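Side-chain contact in protein BIM1 (Saccharomyces cerevisiae, PDB 2QJX), which binds microtubules, and their plus ends in particular, as a budding-yeast member of the EB1 family, represented here by its calponin-homology domain: residues Y39-D44 against A122-R127. Sequence-based numbering, arbitrary orientation.
Sequences YCQIMD and ARRKYR
Asp44 and Arg123 form a side-on salt bridge, with carboxylate and guanidinium only 13° from coplanar. Arg123 NE donates to Asp44 OD2 at 2.9 Å and Arg123 NH2 to Asp44 OD1 at 3.1 Å, each meeting a syn lone pair. Arginine suits this place because NE and NH2 match the two oxygens; bends at chi2 and chi3 curl its chain round Asp44 OD2, turning the NE/NH2 edge to the carboxylate. Tyr118 OH also bonds Asp44 OD2, and Leu50 N bonds OD1, so the buried carboxylate is well satisfied. A leucine in place of Arg123 would probably leave Asp44 without this countercharge.

A charged guanidinium gives a hydrogen bond to a neutral amide oxygen where Arg124 meets Gln41. With CG anti to the backbone N (chi1 -175°), the extended glutamine brings OE1 within 2.8 Å of Arg124 NH1, in the guanidinium plane though the two flat groups stand 82° apart. Gln41 NE2 bonds Tyr118 OH and Pro120 O, a double role that suits an amide. Arg124 NH1 also bonds Leu23 O, and NE forms a salt bridge with this construct's terminal carboxylate.

The Schellman motif at Lys125 ends helix 120-123; Arg123 and Arg124 tie that end to helix 37-47, whose Ile42 and Met43 pack against helices 12-23, 62-78 and 95-112.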
ATOM      1  N   TYR A  39      -0.252  -0.272  -0.962  1.00 11.64           N
ATOM      2  CA  TYR A  39       0.371   0.764  -0.139  1.00 13.36           C
ATOM      3  C   TYR A  39      -0.701   1.510   0.650  1.00 12.95           C
ATOM      4  O   TYR A  39      -0.548   1.765   1.848  1.00 12.16           O
ATOM      5  CB  TYR A  39       1.138   1.755  -1.020  1.00 13.77           C
ATOM      6  CG  TYR A  39       2.312   1.156  -1.764  1.00 13.06           C
ATOM      7  CD1 TYR A  39       2.793   1.750  -2.931  1.00 14.52           C
ATOM      8  CD2 TYR A  39       2.941  -0.004  -1.308  1.00 11.24           C
ATOM      9  CE1 TYR A  39       3.866   1.202  -3.630  1.00 12.19           C
ATOM     10  CE2 TYR A  39       4.020  -0.558  -1.996  1.00 10.83           C
ATOM     11  CZ  TYR A  39       4.474   0.048  -3.157  1.00 11.37           C
ATOM     12  OH  TYR A  39       5.527  -0.507  -3.852  1.00 13.19           O
ATOM     13  N   CYS A  40      -1.784   1.871  -0.032  1.00 12.35           N
ATOM     14  CA  CYS A  40      -2.882   2.575   0.616  1.00 12.69           C
ATOM     15  C   CYS A  40      -3.442   1.757   1.765  1.00 12.78           C
ATOM     16  O   CYS A  40      -3.654   2.283   2.854  1.00 12.70           O
ATOM     17  CB  CYS A  40      -4.022   2.848  -0.372  1.00 11.31           C
ATOM     18  SG  CYS A  40      -3.727   4.212  -1.508  1.00 12.72           S
ATOM     19  N   GLN A  41      -3.700   0.474   1.524  1.00 11.31           N
ATOM     20  CA  GLN A  41      -4.271  -0.345   2.583  1.00 12.22           C
ATOM     21  C   GLN A  41      -3.322  -0.628   3.734  1.00 13.89           C
ATOM     22  O   GLN A  41      -3.770  -0.857   4.857  1.00 14.94           O
ATOM     23  CB  GLN A  41      -4.846  -1.656   2.041  1.00 11.92           C
ATOM     24  CG  GLN A  41      -5.557  -2.441   3.145  1.00 11.70           C
ATOM     25  CD  GLN A  41      -6.616  -3.382   2.637  1.00 11.94           C
ATOM     26  OE1 GLN A  41      -6.451  -4.021   1.599  1.00 11.10           O
ATOM     27  NE2 GLN A  41      -7.711  -3.491   3.381  1.00 11.00           N
ATOM     28  N   ILE A  42      -2.018  -0.632   3.481  1.00 13.30           N
ATOM     29  CA  ILE A  42      -1.092  -0.840   4.588  1.00 14.48           C
ATOM     30  C   ILE A  42      -1.280   0.369   5.503  1.00 13.97           C
ATOM     31  O   ILE A  42      -1.345   0.239   6.729  1.00 13.22           O
ATOM     32  CB  ILE A  42       0.375  -0.898   4.127  1.00 15.33           C
ATOM     33  CG1 ILE A  42       0.623  -2.198   3.361  1.00 15.53           C
ATOM     34  CG2 ILE A  42       1.306  -0.828   5.334  1.00 16.62           C
ATOM     35  CD1 ILE A  42       2.048  -2.358   2.887  1.00 16.34           C
HETATM   36  N   MSE A  43      -1.379   1.550   4.904  1.00 14.79           N
HETATM   37  CA  MSE A  43      -1.581   2.758   5.695  1.00 14.08           C
HETATM   38  C   MSE A  43      -2.943   2.717   6.391  1.00 13.92           C
HETATM   39  O   MSE A  43      -3.097   3.241   7.496  1.00 15.22           O
HETATM   40  CB  MSE A  43      -1.466   4.002   4.813  1.00 14.77           C
HETATM   41  CG  MSE A  43      -0.060   4.234   4.252  1.00 15.10           C
HETATM   42 SE   MSE A  43       1.318   4.476   5.609  1.00 22.78          SE
HETATM   43  CE  MSE A  43       1.175   6.387   5.848  1.00 21.35           C
ATOM     44  N   ASP A  44      -3.934   2.091   5.761  1.00 13.26           N
ATOM     45  CA  ASP A  44      -5.252   1.999   6.391  1.00 12.94           C
ATOM     46  C   ASP A  44      -5.178   1.099   7.623  1.00 13.64           C
ATOM     47  O   ASP A  44      -5.814   1.378   8.639  1.00 15.90           O
ATOM     48  CB  ASP A  44      -6.307   1.449   5.416  1.00 13.29           C
ATOM     49  CG  ASP A  44      -7.730   1.552   5.970  1.00 15.81           C
ATOM     50  OD1 ASP A  44      -8.141   2.676   6.321  1.00 14.31           O
ATOM     51  OD2 ASP A  44      -8.441   0.519   6.052  1.00 16.65           O
ATOM     52  N   ALA A 122     -12.898  -6.912   4.831  1.00 13.82           N
ATOM     53  CA  ALA A 122     -14.049  -6.063   5.117  1.00 14.53           C
ATOM     54  C   ALA A 122     -13.760  -4.603   4.772  1.00 14.86           C
ATOM     55  O   ALA A 122     -14.631  -3.897   4.259  1.00 15.50           O
ATOM     56  CB  ALA A 122     -14.442  -6.186   6.588  1.00 15.54           C
ATOM     57  N   ARG A 123     -12.544  -4.144   5.051  1.00 14.29           N
ATOM     58  CA  ARG A 123     -12.194  -2.760   4.748  1.00 15.25           C
ATOM     59  C   ARG A 123     -12.232  -2.474   3.247  1.00 16.09           C
ATOM     60  O   ARG A 123     -12.451  -1.329   2.851  1.00 16.24           O
ATOM     61  CB  ARG A 123     -10.809  -2.407   5.316  1.00 15.16           C
ATOM     62  CG  ARG A 123     -10.750  -2.364   6.845  1.00 16.57           C
ATOM     63  CD  ARG A 123     -11.619  -1.245   7.423  1.00 20.53           C
ATOM     64  NE  ARG A 123     -11.095   0.080   7.092  1.00 17.20           N
ATOM     65  CZ  ARG A 123     -11.699   1.226   7.390  1.00 23.06           C
ATOM     66  NH1 ARG A 123     -12.864   1.222   8.026  1.00 23.19           N
ATOM     67  NH2 ARG A 123     -11.131   2.380   7.062  1.00 22.01           N
ATOM     68  N   ARG A 124     -12.029  -3.510   2.426  1.00 15.38           N
ATOM     69  CA  ARG A 124     -12.055  -3.380   0.961  1.00 16.19           C
ATOM     70  C   ARG A 124     -13.420  -3.758   0.395  1.00 14.00           C
ATOM     71  O   ARG A 124     -13.570  -3.848  -0.824  1.00 14.34           O
ATOM     72  CB  ARG A 124     -11.080  -4.347   0.271  1.00 18.90           C
ATOM     73  CG  ARG A 124      -9.642  -4.324   0.662  1.00 22.64           C
ATOM     74  CD  ARG A 124      -8.850  -5.034  -0.436  1.00 20.30           C
ATOM     75  NE  ARG A 124      -8.892  -6.499  -0.394  1.00 18.13           N
ATOM     76  CZ  ARG A 124      -8.043  -7.246   0.310  1.00 17.78           C
ATOM     77  NH1 ARG A 124      -7.095  -6.669   1.035  1.00 14.49           N
ATOM     78  NH2 ARG A 124      -8.111  -8.572   0.262  1.00 17.22           N
ATOM     79  N   LYS A 125     -14.395  -4.005   1.263  1.00 12.79           N
ATOM     80  CA  LYS A 125     -15.720  -4.444   0.827  1.00 15.87           C
ATOM     81  C   LYS A 125     -15.586  -5.724  -0.001  1.00 15.94           C
ATOM     82  O   LYS A 125     -16.281  -5.944  -0.998  1.00 14.25           O
ATOM     83  CB  LYS A 125     -16.439  -3.340   0.049  1.00 18.13           C
ATOM     84  CG  LYS A 125     -16.740  -2.139   0.937  1.00 20.89           C
ATOM     85  CD  LYS A 125     -17.994  -1.379   0.529  1.00 22.12           C
ATOM     86  CE  LYS A 125     -17.834  -0.660  -0.790  1.00 25.24           C
ATOM     87  NZ  LYS A 125     -18.974   0.286  -0.997  1.00 26.31           N
ATOM     88  N   TYR A 126     -14.663  -6.565   0.450  1.00 16.58           N
ATOM     89  CA  TYR A 126     -14.372  -7.862  -0.146  1.00 18.21           C
ATOM     90  C   TYR A 126     -13.895  -7.881  -1.584  1.00 18.21           C
ATOM     91  O   TYR A 126     -14.191  -8.812  -2.339  1.00 19.24           O
ATOM     92  CB  TYR A 126     -15.572  -8.791   0.050  1.00 19.40           C
ATOM     93  CG  TYR A 126     -15.920  -8.900   1.511  1.00 20.90           C
ATOM     94  CD1 TYR A 126     -16.776  -7.977   2.111  1.00 22.73           C
ATOM     95  CD2 TYR A 126     -15.301  -9.849   2.326  1.00 21.51           C
ATOM     96  CE1 TYR A 126     -17.000  -7.988   3.484  1.00 23.03           C
ATOM     97  CE2 TYR A 126     -15.516  -9.867   3.700  1.00 23.60           C
ATOM     98  CZ  TYR A 126     -16.365  -8.930   4.272  1.00 23.09           C
ATOM     99  OH  TYR A 126     -16.563  -8.919   5.631  1.00 23.76           O
ATOM    100  N   ARG A 127     -13.149  -6.843  -1.952  1.00 17.33           N
ATOM    101  CA  ARG A 127     -12.554  -6.746  -3.274  1.00 18.38           C
ATOM    102  C   ARG A 127     -11.151  -7.339  -3.090  1.00 18.78           C
ATOM    103  O   ARG A 127     -10.249  -7.033  -3.897  1.00 21.73           O
ATOM    104  CB  ARG A 127     -12.441  -5.279  -3.717  1.00 14.44           C
ATOM    105  CG  ARG A 127     -13.759  -4.597  -4.100  1.00 15.60           C
ATOM    106  CD  ARG A 127     -13.521  -3.116  -4.409  1.00 15.77           C
ATOM    107  NE  ARG A 127     -13.223  -2.351  -3.195  1.00 16.98           N
ATOM    108  CZ  ARG A 127     -12.576  -1.189  -3.167  1.00 18.94           C
ATOM    109  NH1 ARG A 127     -12.137  -0.635  -4.291  1.00 15.55           N
ATOM    110  NH2 ARG A 127     -12.380  -0.568  -2.006  1.00 17.08           N
ATOM    111  OXT ARG A 127     -10.976  -8.112  -2.121  1.00 22.32           O
TER